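Local coordinates for cobalamin biosynthesis protein CobN (Mycobacterium tuberculosis, PDB 7C6O), which serves as the large, catalytic subunit of cobaltochelatase, the ATP-dependent enzyme that inserts cobalt into the corrin ring during cobalamin biosynthesis, at residues T190-Y196 / R221-C227; I322-F326 / R345-V349; V1123-M1129 / L1168-Y1172; V1173-R1179 / L1217-E1223. One frame throughout, in Å; residues are numbered along the deposited sequence.

In the fold
Along the chain the four contacts follow one another in series and form two pairs. Contacts 1 and 2, with centres about 15 Å apart, belong to the same mixed sheet: contact 1 joins two parallel neighbours, and contact 2 lays helix 343-361 against strand 321-331, while helix 206-217 touches residues of both. Contacts 3 and 4, centres about 14 Å apart, share helix 1162-1174 in the helical C-terminal region and meet directly, Gln1170 O lying 2.8 Å from Asp1175 N in a probable hydrogen bond. Contacts 1 and 3 are about 59 Å apart, centre to centre, on opposite sides of the chain's centre, so the pairs describe separate parts of this large subunit.

Contact 1. Residues T190-Y196 / R221-C227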
# COMPACT_ATOMS: atom_id res chain seq x y z
N THR A 190 -14.04 -27.91 -6.75
CA THR A 190 -13.89 -27.62 -8.16
C THR A 190 -13.24 -26.24 -8.32
O THR A 190 -13.79 -25.24 -7.86
CB THR A 190 -15.24 -27.66 -8.87
OG1 THR A 190 -15.77 -28.99 -8.80
CG2 THR A 190 -15.10 -27.25 -10.33
N ILE A 191 -12.08 -26.21 -8.98
CA ILE A 191 -11.30 -24.99 -9.15
C ILE A 191 -11.34 -24.62 -10.62
O ILE A 191 -10.74 -25.31 -11.46
CB ILE A 191 -9.86 -25.16 -8.66
CG1 ILE A 191 -9.84 -25.69 -7.22
CG2 ILE A 191 -9.10 -23.85 -8.77
CD1 ILE A 191 -10.57 -24.81 -6.23
N ALA A 192 -12.03 -23.53 -10.95
CA ALA A 192 -12.04 -23.05 -12.32
C ALA A 192 -10.72 -22.35 -12.63
O ALA A 192 -10.13 -21.69 -11.78
CB ALA A 192 -13.21 -22.09 -12.55
N VAL A 193 -10.24 -22.52 -13.87
CA VAL A 193 -9.06 -21.83 -14.37
C VAL A 193 -9.47 -21.05 -15.61
O VAL A 193 -9.80 -21.65 -16.64
CB VAL A 193 -7.91 -22.80 -14.68
CG1 VAL A 193 -6.68 -22.04 -15.17
CG2 VAL A 193 -7.57 -23.63 -13.45
N LEU A 194 -9.45 -19.73 -15.51
CA LEU A 194 -9.91 -18.85 -16.58
C LEU A 194 -8.71 -18.31 -17.35
O LEU A 194 -7.84 -17.65 -16.77
CB LEU A 194 -10.75 -17.70 -16.03
CG LEU A 194 -12.25 -17.91 -15.84
CD1 LEU A 194 -12.96 -18.00 -17.19
CD2 LEU A 194 -12.54 -19.14 -14.99
N TYR A 195 -8.67 -18.58 -18.66
CA TYR A 195 -7.59 -18.10 -19.51
C TYR A 195 -8.17 -17.54 -20.80
O TYR A 195 -9.36 -17.67 -21.09
CB TYR A 195 -6.56 -19.20 -19.79
CG TYR A 195 -7.07 -20.38 -20.59
CD1 TYR A 195 -7.86 -21.35 -20.00
CD2 TYR A 195 -6.72 -20.54 -21.93
CE1 TYR A 195 -8.32 -22.44 -20.72
CE2 TYR A 195 -7.17 -21.62 -22.66
CZ TYR A 195 -7.97 -22.57 -22.05
OH TYR A 195 -8.43 -23.66 -22.77
N TYR A 196 -7.30 -16.89 -21.58
CA TYR A 196 -7.74 -16.15 -22.75
C TYR A 196 -8.02 -17.06 -23.94
O TYR A 196 -7.29 -18.03 -24.19
CB TYR A 196 -6.70 -15.09 -23.13
CG TYR A 196 -6.91 -13.78 -22.41
CD1 TYR A 196 -8.16 -13.17 -22.39
CD2 TYR A 196 -5.87 -13.17 -21.72
CE1 TYR A 196 -8.36 -11.97 -21.73
CE2 TYR A 196 -6.06 -11.97 -21.06
CZ TYR A 196 -7.31 -11.38 -21.06
OH TYR A 196 -7.51 -10.19 -20.40
N ARG A 221 -10.67 -30.57 -8.34
CA ARG A 221 -11.19 -30.88 -9.66
C ARG A 221 -11.03 -29.66 -10.56
O ARG A 221 -11.78 -28.69 -10.41
CB ARG A 221 -12.66 -31.30 -9.58
CG ARG A 221 -12.91 -32.54 -8.72
CD ARG A 221 -14.39 -32.90 -8.67
NE ARG A 221 -14.94 -33.14 -10.00
CZ ARG A 221 -14.79 -34.28 -10.68
NH1 ARG A 221 -14.10 -35.29 -10.16
NH2 ARG A 221 -15.33 -34.40 -11.88
N PRO A 222 -10.09 -29.67 -11.50
CA PRO A 222 -9.86 -28.47 -12.32
C PRO A 222 -10.93 -28.30 -13.40
O PRO A 222 -11.37 -29.26 -14.03
CB PRO A 222 -8.49 -28.73 -12.95
CG PRO A 222 -8.37 -30.21 -13.00
CD PRO A 222 -9.12 -30.74 -11.80
N LEU A 223 -11.34 -27.05 -13.59
CA LEU A 223 -12.33 -26.68 -14.61
C LEU A 223 -11.72 -25.58 -15.47
O LEU A 223 -11.98 -24.39 -15.24
CB LEU A 223 -13.65 -26.24 -13.97
CG LEU A 223 -14.77 -25.74 -14.88
CD1 LEU A 223 -15.14 -26.78 -15.92
CD2 LEU A 223 -15.99 -25.34 -14.06
N PRO A 224 -10.89 -25.94 -16.45
CA PRO A 224 -10.26 -24.92 -17.30
C PRO A 224 -11.24 -24.37 -18.32
O PRO A 224 -11.85 -25.12 -19.09
CB PRO A 224 -9.11 -25.68 -17.97
CG PRO A 224 -9.57 -27.10 -17.99
CD PRO A 224 -10.39 -27.29 -16.74
N LEU A 225 -11.40 -23.05 -18.32
CA LEU A 225 -12.33 -22.37 -19.21
C LEU A 225 -11.62 -21.22 -19.90
O LEU A 225 -10.95 -20.42 -19.24
CB LEU A 225 -13.55 -21.84 -18.44
CG LEU A 225 -14.41 -22.88 -17.72
CD1 LEU A 225 -15.41 -22.21 -16.79
CD2 LEU A 225 -15.14 -23.75 -18.74
N TYR A 226 -11.76 -21.13 -21.22
CA TYR A 226 -11.24 -20.00 -21.97
C TYR A 226 -12.37 -19.04 -22.31
O TYR A 226 -13.53 -19.44 -22.42
CB TYR A 226 -10.52 -20.45 -23.25
CG TYR A 226 -11.41 -21.14 -24.27
CD1 TYR A 226 -11.54 -22.52 -24.27
CD2 TYR A 226 -12.09 -20.41 -25.23
CE1 TYR A 226 -12.34 -23.16 -25.20
CE2 TYR A 226 -12.90 -21.04 -26.17
CZ TYR A 226 -13.02 -22.41 -26.15
OH TYR A 226 -13.82 -23.04 -27.07
N CYS A 227 -12.02 -17.76 -22.47
CA CYS A 227 -13.00 -16.74 -22.80
C CYS A 227 -12.28 -15.51 -23.31
O CYS A 227 -11.07 -15.34 -23.10
CB CYS A 227 -13.87 -16.38 -21.59
SG CYS A 227 -12.99 -15.51 -20.28
O HOH W 1 -16.63 -30.44 -10.86
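Val193 O takes the shortest bond between the strands, from Leu225 N at 2.7 Å and nearly straight (N-H...O 175°), and the CA-H of Pro224 also points at it, with Pro224 CA 3.4 Å from Val193 O. Five further backbone bonds, from Ile191 N to Arg221 O through to Cys227 N to Tyr195 O, zip the two parallel strands together. Only Leu223, Leu225 and Cys227 donate from strand 221-227 here, so Pro222 and Pro224, which have no N-H, cost this pairing nothing. At one end the tyrosines meet: Tyr226 CB sits over one face of the Tyr195 ring, 3.7 Å from its centroid, a CH-pi contact. Both side chains have CG between the backbone N and the carbonyl carbon (chi1 65° in Tyr195), which swings the Tyr195 ring across the neighbouring strand while the Tyr226 ring leads away to stack on His200. The Tyr195 hydroxyl bonds to that same histidine. At the other end a water lies 2.7 Å from Thr190 OG1 and accepts a weak bond from Arg221 NE, whose guanidinium is also held by Asp183 and Lys186 O. Helix 206-217, part of the crossover of this beta-alpha-beta unit, covers Val193, Tyr195 and Pro222; helix 235-241 covers Leu194, Leu223 and Leu225, and strand 246-249 extends the sheet beyond strand 190-196.

Contact 2. Residues I322-F326 / R345-V349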
# COMPACT_ATOMS: atom_id res chain seq x y z
N ILE A 322 -4.42 -11.74 -4.79
CA ILE A 322 -3.17 -11.73 -5.54
C ILE A 322 -2.31 -12.89 -5.04
O ILE A 322 -1.99 -12.97 -3.85
CB ILE A 322 -2.44 -10.39 -5.37
CG1 ILE A 322 -3.36 -9.22 -5.76
CG2 ILE A 322 -1.15 -10.38 -6.19
CD1 ILE A 322 -3.86 -9.28 -7.18
N THR A 323 -1.92 -13.78 -5.95
CA THR A 323 -1.09 -14.93 -5.59
C THR A 323 0.31 -14.75 -6.20
O THR A 323 0.94 -13.72 -5.94
CB THR A 323 -1.78 -16.23 -6.00
OG1 THR A 323 -1.71 -16.41 -7.42
CG2 THR A 323 -3.24 -16.23 -5.55
N VAL A 324 0.83 -15.72 -6.95
CA VAL A 324 2.23 -15.74 -7.36
C VAL A 324 2.30 -16.06 -8.86
O VAL A 324 1.29 -16.47 -9.44
CB VAL A 324 3.03 -16.75 -6.53
CG1 VAL A 324 2.92 -16.43 -5.04
CG2 VAL A 324 2.59 -18.17 -6.82
N PRO A 325 3.45 -15.90 -9.51
CA PRO A 325 3.54 -16.24 -10.94
C PRO A 325 3.75 -17.74 -11.14
O PRO A 325 4.69 -18.32 -10.59
CB PRO A 325 4.75 -15.45 -11.44
CG PRO A 325 5.17 -14.56 -10.28
CD PRO A 325 4.69 -15.25 -9.05
N PHE A 326 2.87 -18.36 -11.92
CA PHE A 326 3.02 -19.78 -12.24
C PHE A 326 3.42 -20.03 -13.69
O PHE A 326 3.67 -21.19 -14.04
CB PHE A 326 1.72 -20.54 -11.93
CG PHE A 326 0.61 -20.30 -12.91
CD1 PHE A 326 -0.22 -19.20 -12.78
CD2 PHE A 326 0.38 -21.19 -13.95
CE1 PHE A 326 -1.25 -18.98 -13.67
CE2 PHE A 326 -0.65 -20.98 -14.85
CZ PHE A 326 -1.46 -19.87 -14.71
N ARG A 345 5.58 -23.36 -8.61
CA ARG A 345 4.67 -22.24 -8.42
C ARG A 345 3.23 -22.61 -8.76
O ARG A 345 2.29 -22.06 -8.18
CB ARG A 345 5.12 -21.04 -9.24
CG ARG A 345 6.42 -20.38 -8.76
CD ARG A 345 6.22 -19.62 -7.45
NE ARG A 345 6.35 -20.48 -6.27
CZ ARG A 345 6.12 -20.08 -5.03
NH1 ARG A 345 5.73 -18.84 -4.78
NH2 ARG A 345 6.26 -20.94 -4.02
N CYS A 346 3.04 -23.54 -9.71
CA CYS A 346 1.70 -24.07 -9.96
C CYS A 346 1.12 -24.69 -8.70
O CYS A 346 -0.07 -24.54 -8.41
CB CYS A 346 1.74 -25.09 -11.09
SG CYS A 346 1.86 -24.39 -12.75
N ALA A 347 1.96 -25.39 -7.93
CA ALA A 347 1.49 -26.01 -6.69
C ALA A 347 1.07 -24.96 -5.67
O ALA A 347 0.10 -25.16 -4.94
CB ALA A 347 2.59 -26.91 -6.12
N ARG A 348 1.79 -23.83 -5.61
CA ARG A 348 1.41 -22.77 -4.68
C ARG A 348 0.08 -22.15 -5.07
O ARG A 348 -0.79 -21.93 -4.22
CB ARG A 348 2.51 -21.71 -4.62
CG ARG A 348 2.14 -20.48 -3.80
CD ARG A 348 2.10 -20.76 -2.30
NE ARG A 348 3.43 -21.01 -1.75
CZ ARG A 348 3.84 -22.18 -1.26
NH1 ARG A 348 3.01 -23.22 -1.23
NH2 ARG A 348 5.07 -22.31 -0.79
N VAL A 349 -0.10 -21.85 -6.36
CA VAL A 349 -1.37 -21.29 -6.82
C VAL A 349 -2.50 -22.30 -6.61
O VAL A 349 -3.57 -21.96 -6.09
CB VAL A 349 -1.28 -20.86 -8.30
CG1 VAL A 349 -2.63 -20.37 -8.79
CG2 VAL A 349 -0.23 -19.78 -8.47
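The Phe326 ring meets Cys346 obliquely: Cys346 SG is 3.7 Å from Phe326 CD2 and stands 73° off the ring normal, a sulfur-aromatic contact. The other flat group, the Arg345 guanidinium, carries Arg348 CB over one face, toward its rim, and takes Val324 obliquely, Val324 CG1 being 3.7 Å from Arg345 NH1. Bends at chi2 and chi3 turn the arginine chain across the helix, bringing its guanidinium beside Arg348 CB and Val324, and its NH1 ends on Met571 O and Asp578. Asp578 also pairs with Arg348, so two arginines one turn apart share one acid, while Arg348 reaches Asp583 as well. Val349 CG2 packs against the strand, 3.6 Å from Val324 CG2 and 4.0 Å from Phe326 CB. No hydrogen bond joins the two segments. Pro325 O is buried without a polar partner, and the methylenes of Arg345 press on it instead, Arg345 CB at 3.1 Å from Pro325 O. Phe326 has chi1 74°, which turns its ring away from helix 343-361 toward Tyr207 and Leu211 of helix 206-217; Cys346 also touches that helix, through Ala210 and Ala214. This is helix-on-sheet packing of an alpha/beta fold: strand 321-331 pairs with antiparallel strand 337-341, and helix 343-361 follows and packs on the sheet, segment 345-349 running at 146° to segment 322-326.

Contact 3. Residues V1123-M1129 / L1168-Y1172; sequences VVNPRWM and LTQRY
Tyr1172 OH donates to Val1123 O across 2.7 Å, and the acceptor lies at the edge of the ring, in its plane. Seen from the carbonyl, the hydroxyl comes in well bent from the C=O direction, at 122°, and tilted from the carbonyl plane. With CG anti to the carbonyl carbon (chi1 -81°), the ring extends from helix 1162-1174 toward segment 1123-1129 and its hydroxyl meets this atom. Around the hydroxyl the fit is close: Val1123 CG1 is 3.3 Å from Tyr1172 OH, and Trp1128 CZ3 comes to 3.2 Å from the same oxygen, with the indole and phenol side chains crossing at about a right angle. Met1129 runs along the CD1-CE1 side of the phenol. Its chain is extended as far as SD and then bends at chi3 (64°), bringing Met1129 CE to 3.6 Å from Tyr1172 CD1 and 3.4 Å from Arg1171 O. Met1129 SD stands 5.0 Å from the Tyr1172 ring centroid, a Met-aromatic contact with the sulfur oblique to the ring. Arg1171, bent at chi2 and chi3, curls toward the segment 1123-1129; a water donates to Val1124 O at 2.8 Å and accepts a weak bond from Arg1171 NH2. Nearby, Asn1125 OD1 caps helix 1126-1132 by accepting from Arg1127 N. Val1123 and Val1124 lie where helix 1111-1123 ends, so the tyrosine and the water bond to carbonyls at that C-terminus, adding one direct hydrogen bond and one weaker, water-mediated link to a largely apolar interface.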
# COMPACT_ATOMS: atom_id res chain seq x y z
N VAL A 1123 -0.93 15.05 22.82
CA VAL A 1123 -0.10 14.23 23.71
C VAL A 1123 -0.50 14.42 25.17
O VAL A 1123 -0.72 13.44 25.89
CB VAL A 1123 1.39 14.56 23.49
CG1 VAL A 1123 2.25 13.83 24.51
CG2 VAL A 1123 1.82 14.18 22.08
N VAL A 1124 -0.61 15.66 25.62
CA VAL A 1124 -1.00 15.94 27.00
C VAL A 1124 -2.38 16.59 27.07
O VAL A 1124 -2.73 17.21 28.07
CB VAL A 1124 0.05 16.80 27.72
CG1 VAL A 1124 1.36 16.04 27.85
CG2 VAL A 1124 0.27 18.12 26.99
N ASN A 1125 -3.18 16.44 26.02
CA ASN A 1125 -4.56 16.90 26.03
C ASN A 1125 -5.37 16.00 26.95
O ASN A 1125 -5.47 14.80 26.68
CB ASN A 1125 -5.12 16.90 24.61
CG ASN A 1125 -6.48 17.57 24.51
OD1 ASN A 1125 -7.26 17.57 25.46
ND2 ASN A 1125 -6.76 18.15 23.35
N PRO A 1126 -5.97 16.52 28.02
CA PRO A 1126 -6.72 15.64 28.94
C PRO A 1126 -7.84 14.89 28.26
O PRO A 1126 -8.19 13.79 28.72
CB PRO A 1126 -7.24 16.61 30.01
CG PRO A 1126 -7.18 17.97 29.38
CD PRO A 1126 -6.01 17.93 28.45
N ARG A 1127 -8.41 15.42 27.18
CA ARG A 1127 -9.46 14.70 26.46
C ARG A 1127 -8.92 13.44 25.80
O ARG A 1127 -9.57 12.40 25.81
CB ARG A 1127 -10.12 15.61 25.42
CG ARG A 1127 -11.01 16.70 26.01
CD ARG A 1127 -11.63 17.55 24.92
NE ARG A 1127 -12.21 16.73 23.86
CZ ARG A 1127 -13.40 16.15 23.92
NH1 ARG A 1127 -14.16 16.29 25.00
NH2 ARG A 1127 -13.84 15.42 22.91
N TRP A 1128 -7.72 13.53 25.22
CA TRP A 1128 -7.12 12.35 24.60
C TRP A 1128 -6.65 11.34 25.64
O TRP A 1128 -6.83 10.13 25.46
CB TRP A 1128 -5.96 12.75 23.69
CG TRP A 1128 -5.32 11.56 23.04
CD1 TRP A 1128 -5.76 10.90 21.92
CD2 TRP A 1128 -4.15 10.87 23.48
NE1 TRP A 1128 -4.93 9.85 21.64
CE2 TRP A 1128 -3.93 9.81 22.58
CE3 TRP A 1128 -3.27 11.04 24.55
CZ2 TRP A 1128 -2.86 8.93 22.71
CZ3 TRP A 1128 -2.20 10.17 24.67
CH2 TRP A 1128 -2.01 9.12 23.76
N MET A 1129 -6.03 11.82 26.72
CA MET A 1129 -5.59 10.90 27.76
C MET A 1129 -6.77 10.17 28.39
O MET A 1129 -6.69 8.96 28.64
CB MET A 1129 -4.78 11.65 28.83
CG MET A 1129 -3.47 12.23 28.31
SD MET A 1129 -2.39 12.83 29.61
CE MET A 1129 -2.02 11.31 30.48
N LEU A 1168 5.54 15.52 30.20
CA LEU A 1168 5.33 14.13 29.81
C LEU A 1168 5.50 13.20 31.01
O LEU A 1168 4.67 12.30 31.24
CB LEU A 1168 6.29 13.75 28.69
CG LEU A 1168 6.04 12.44 27.94
CD1 LEU A 1168 4.66 12.46 27.29
CD2 LEU A 1168 7.13 12.21 26.91
N THR A 1169 6.56 13.40 31.79
CA THR A 1169 6.81 12.55 32.95
C THR A 1169 5.69 12.65 33.97
O THR A 1169 5.20 11.64 34.48
CB THR A 1169 8.16 12.92 33.58
OG1 THR A 1169 9.21 12.71 32.63
CG2 THR A 1169 8.43 12.08 34.82
N GLN A 1170 5.25 13.88 34.27
CA GLN A 1170 4.24 14.07 35.30
C GLN A 1170 2.88 13.54 34.85
O GLN A 1170 2.20 12.84 35.60
CB GLN A 1170 4.15 15.56 35.67
CG GLN A 1170 3.11 15.87 36.72
CD GLN A 1170 3.35 15.11 38.01
OE1 GLN A 1170 4.49 14.94 38.44
NE2 GLN A 1170 2.27 14.65 38.64
N ARG A 1171 2.48 13.86 33.61
CA ARG A 1171 1.13 13.49 33.17
C ARG A 1171 1.01 11.99 32.93
O ARG A 1171 -0.02 11.39 33.26
CB ARG A 1171 0.76 14.26 31.90
CG ARG A 1171 0.70 15.77 32.07
CD ARG A 1171 -0.28 16.17 33.16
NE ARG A 1171 -1.66 15.95 32.77
CZ ARG A 1171 -2.68 15.88 33.62
NH1 ARG A 1171 -2.46 16.01 34.93
NH2 ARG A 1171 -3.91 15.69 33.18
N TYR A 1172 2.04 11.37 32.36
CA TYR A 1172 1.94 9.97 31.94
C TYR A 1172 2.31 9.00 33.05
O TYR A 1172 1.65 7.96 33.21
CB TYR A 1172 2.84 9.71 30.73
CG TYR A 1172 2.26 10.10 29.39
CD1 TYR A 1172 1.33 11.13 29.28
CD2 TYR A 1172 2.64 9.44 28.23
CE1 TYR A 1172 0.80 11.48 28.04
CE2 TYR A 1172 2.12 9.78 27.00
CZ TYR A 1172 1.21 10.81 26.91
OH TYR A 1172 0.70 11.15 25.68
O HOH W 2 -3.35 16.71 30.79

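Contact 4. Residues V1173-R1179 / L1217-E1223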
# COMPACT_ATOMS: atom_id res chain seq x y z
N VAL A 1173 3.35 9.30 33.83
CA VAL A 1173 4.00 8.32 34.69
C VAL A 1173 3.73 8.59 36.17
O VAL A 1173 3.37 7.69 36.92
CB VAL A 1173 5.52 8.27 34.40
CG1 VAL A 1173 6.20 7.22 35.28
CG2 VAL A 1173 5.76 7.98 32.93
N LEU A 1174 3.90 9.84 36.60
CA LEU A 1174 3.81 10.16 38.02
C LEU A 1174 2.40 10.51 38.47
O LEU A 1174 2.07 10.32 39.65
CB LEU A 1174 4.76 11.31 38.36
CG LEU A 1174 6.24 11.03 38.10
CD1 LEU A 1174 7.10 12.22 38.53
CD2 LEU A 1174 6.69 9.75 38.80
N ASP A 1175 1.55 10.99 37.56
CA ASP A 1175 0.17 11.30 37.90
C ASP A 1175 -0.52 10.07 38.48
O ASP A 1175 -0.47 8.98 37.89
CB ASP A 1175 -0.57 11.79 36.66
CG ASP A 1175 -2.03 12.07 36.93
OD1 ASP A 1175 -2.32 13.07 37.62
OD2 ASP A 1175 -2.89 11.30 36.45
N ALA A 1176 -1.18 10.24 39.63
CA ALA A 1176 -1.76 9.11 40.34
C ALA A 1176 -2.81 8.39 39.49
O ALA A 1176 -2.82 7.16 39.41
CB ALA A 1176 -2.37 9.57 41.66
N GLN A 1177 -3.69 9.15 38.83
CA GLN A 1177 -4.75 8.53 38.05
C GLN A 1177 -4.20 7.75 36.87
O GLN A 1177 -4.62 6.62 36.60
CB GLN A 1177 -5.75 9.59 37.58
CG GLN A 1177 -6.93 9.01 36.80
CD GLN A 1177 -7.92 10.07 36.36
OE1 GLN A 1177 -7.68 11.27 36.53
NE2 GLN A 1177 -9.04 9.64 35.79
N ASN A 1178 -3.24 8.34 36.14
CA ASN A 1178 -2.71 7.64 34.97
C ASN A 1178 -1.80 6.49 35.38
O ASN A 1178 -1.80 5.44 34.73
CB ASN A 1178 -1.96 8.61 34.07
CG ASN A 1178 -2.02 8.20 32.61
OD1 ASN A 1178 -3.09 8.20 32.00
ND2 ASN A 1178 -0.87 7.82 32.05
N ARG A 1179 -1.04 6.65 36.46
CA ARG A 1179 -0.19 5.57 36.95
C ARG A 1179 -1.03 4.36 37.36
O ARG A 1179 -0.67 3.21 37.04
CB ARG A 1179 0.66 6.04 38.12
CG ARG A 1179 1.34 4.90 38.86
CD ARG A 1179 2.85 5.00 38.75
NE ARG A 1179 3.41 5.84 39.80
CZ ARG A 1179 4.10 5.37 40.84
NH1 ARG A 1179 4.32 4.06 40.95
NH2 ARG A 1179 4.59 6.20 41.75
N LEU A 1217 11.01 8.48 38.82
CA LEU A 1217 11.02 7.56 37.69
C LEU A 1217 11.68 6.23 38.06
O LEU A 1217 11.18 5.16 37.69
CB LEU A 1217 11.73 8.20 36.50
CG LEU A 1217 10.92 9.26 35.76
CD1 LEU A 1217 11.78 10.02 34.76
CD2 LEU A 1217 9.74 8.60 35.05
N ARG A 1218 12.80 6.28 38.79
CA ARG A 1218 13.46 5.05 39.21
C ARG A 1218 12.58 4.25 40.16
O ARG A 1218 12.58 3.01 40.13
CB ARG A 1218 14.80 5.37 39.86
CG ARG A 1218 15.78 6.09 38.94
CD ARG A 1218 17.13 6.30 39.62
NE ARG A 1218 18.00 7.16 38.83
CZ ARG A 1218 18.27 8.43 39.13
NH1 ARG A 1218 17.73 8.99 40.21
NH2 ARG A 1218 19.07 9.15 38.35
N GLN A 1219 11.82 4.94 41.02
CA GLN A 1219 10.90 4.24 41.91
C GLN A 1219 9.81 3.52 41.12
O GLN A 1219 9.43 2.39 41.45
CB GLN A 1219 10.28 5.22 42.90
CG GLN A 1219 9.15 4.64 43.75
CD GLN A 1219 9.64 3.66 44.80
OE1 GLN A 1219 10.85 3.51 45.02
NE2 GLN A 1219 8.71 3.00 45.47
N VAL A 1220 9.29 4.17 40.07
CA VAL A 1220 8.28 3.53 39.23
C VAL A 1220 8.85 2.26 38.59
O VAL A 1220 8.18 1.22 38.55
CB VAL A 1220 7.76 4.52 38.17
CG1 VAL A 1220 6.84 3.81 37.18
CG2 VAL A 1220 7.03 5.68 38.83
N LEU A 1221 10.09 2.34 38.10
CA LEU A 1221 10.76 1.15 37.58
C LEU A 1221 10.77 0.03 38.61
O LEU A 1221 10.46 -1.13 38.30
CB LEU A 1221 12.20 1.48 37.17
CG LEU A 1221 12.48 2.12 35.82
CD1 LEU A 1221 13.98 2.06 35.53
CD2 LEU A 1221 11.70 1.44 34.71
N LEU A 1222 11.11 0.36 39.86
CA LEU A 1222 11.25 -0.66 40.90
C LEU A 1222 9.91 -1.27 41.28
O LEU A 1222 9.80 -2.49 41.41
CB LEU A 1222 11.94 -0.05 42.12
CG LEU A 1222 12.57 -1.03 43.11
CD1 LEU A 1222 13.67 -1.83 42.43
CD2 LEU A 1222 13.11 -0.30 44.33
N GLU A 1223 8.88 -0.44 41.46
CA GLU A 1223 7.57 -0.97 41.83
C GLU A 1223 6.94 -1.77 40.70
O GLU A 1223 6.22 -2.73 40.96
CB GLU A 1223 6.64 0.17 42.25
CG GLU A 1223 7.07 0.90 43.50
CD GLU A 1223 6.08 1.97 43.92
OE1 GLU A 1223 4.94 1.95 43.41
OE2 GLU A 1223 6.44 2.83 44.74
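Arg1179 NH1 and Glu1223 OE1 form the salt bridge of this contact, a long one at 3.3 Å with an N-H...O angle of 144°. The oxygen is met from above the carboxylate plane, and the guanidinium and carboxylate planes are turned 44° against each other. Beneath this charge pair Val1220 CG2 lies over the centre of one guanidinium face, 3.6 Å from Arg1179 CZ, so a methyl group supports the arginine while its edge serves the glutamate. The apolar share falls to Val1173, whose CG1 touches Leu1217 CD2 at 3.8 Å and Val1220 CG1 at 4.0 Å, and to Leu1174, whose CD2 approaches Val1220 CG2. Where the chain turns from helix 1162-1174 into helix 1176-1185, Asp1175 is the N-cap: its OD2 accepts from Asn1178 N at 3.0 Å. Its other oxygen, OD1, has a weak, long ion pair with Arg1171. Asn1178 is satisfied at both ends of its amide, ND2 by Tyr1172 O and OD1 by Arg1133 NH1. With a long, bent salt bridge at the partly exposed margin, the contact probably draws more of its hold from the buried Val1173, Leu1217 and Val1220 than from the ion pair.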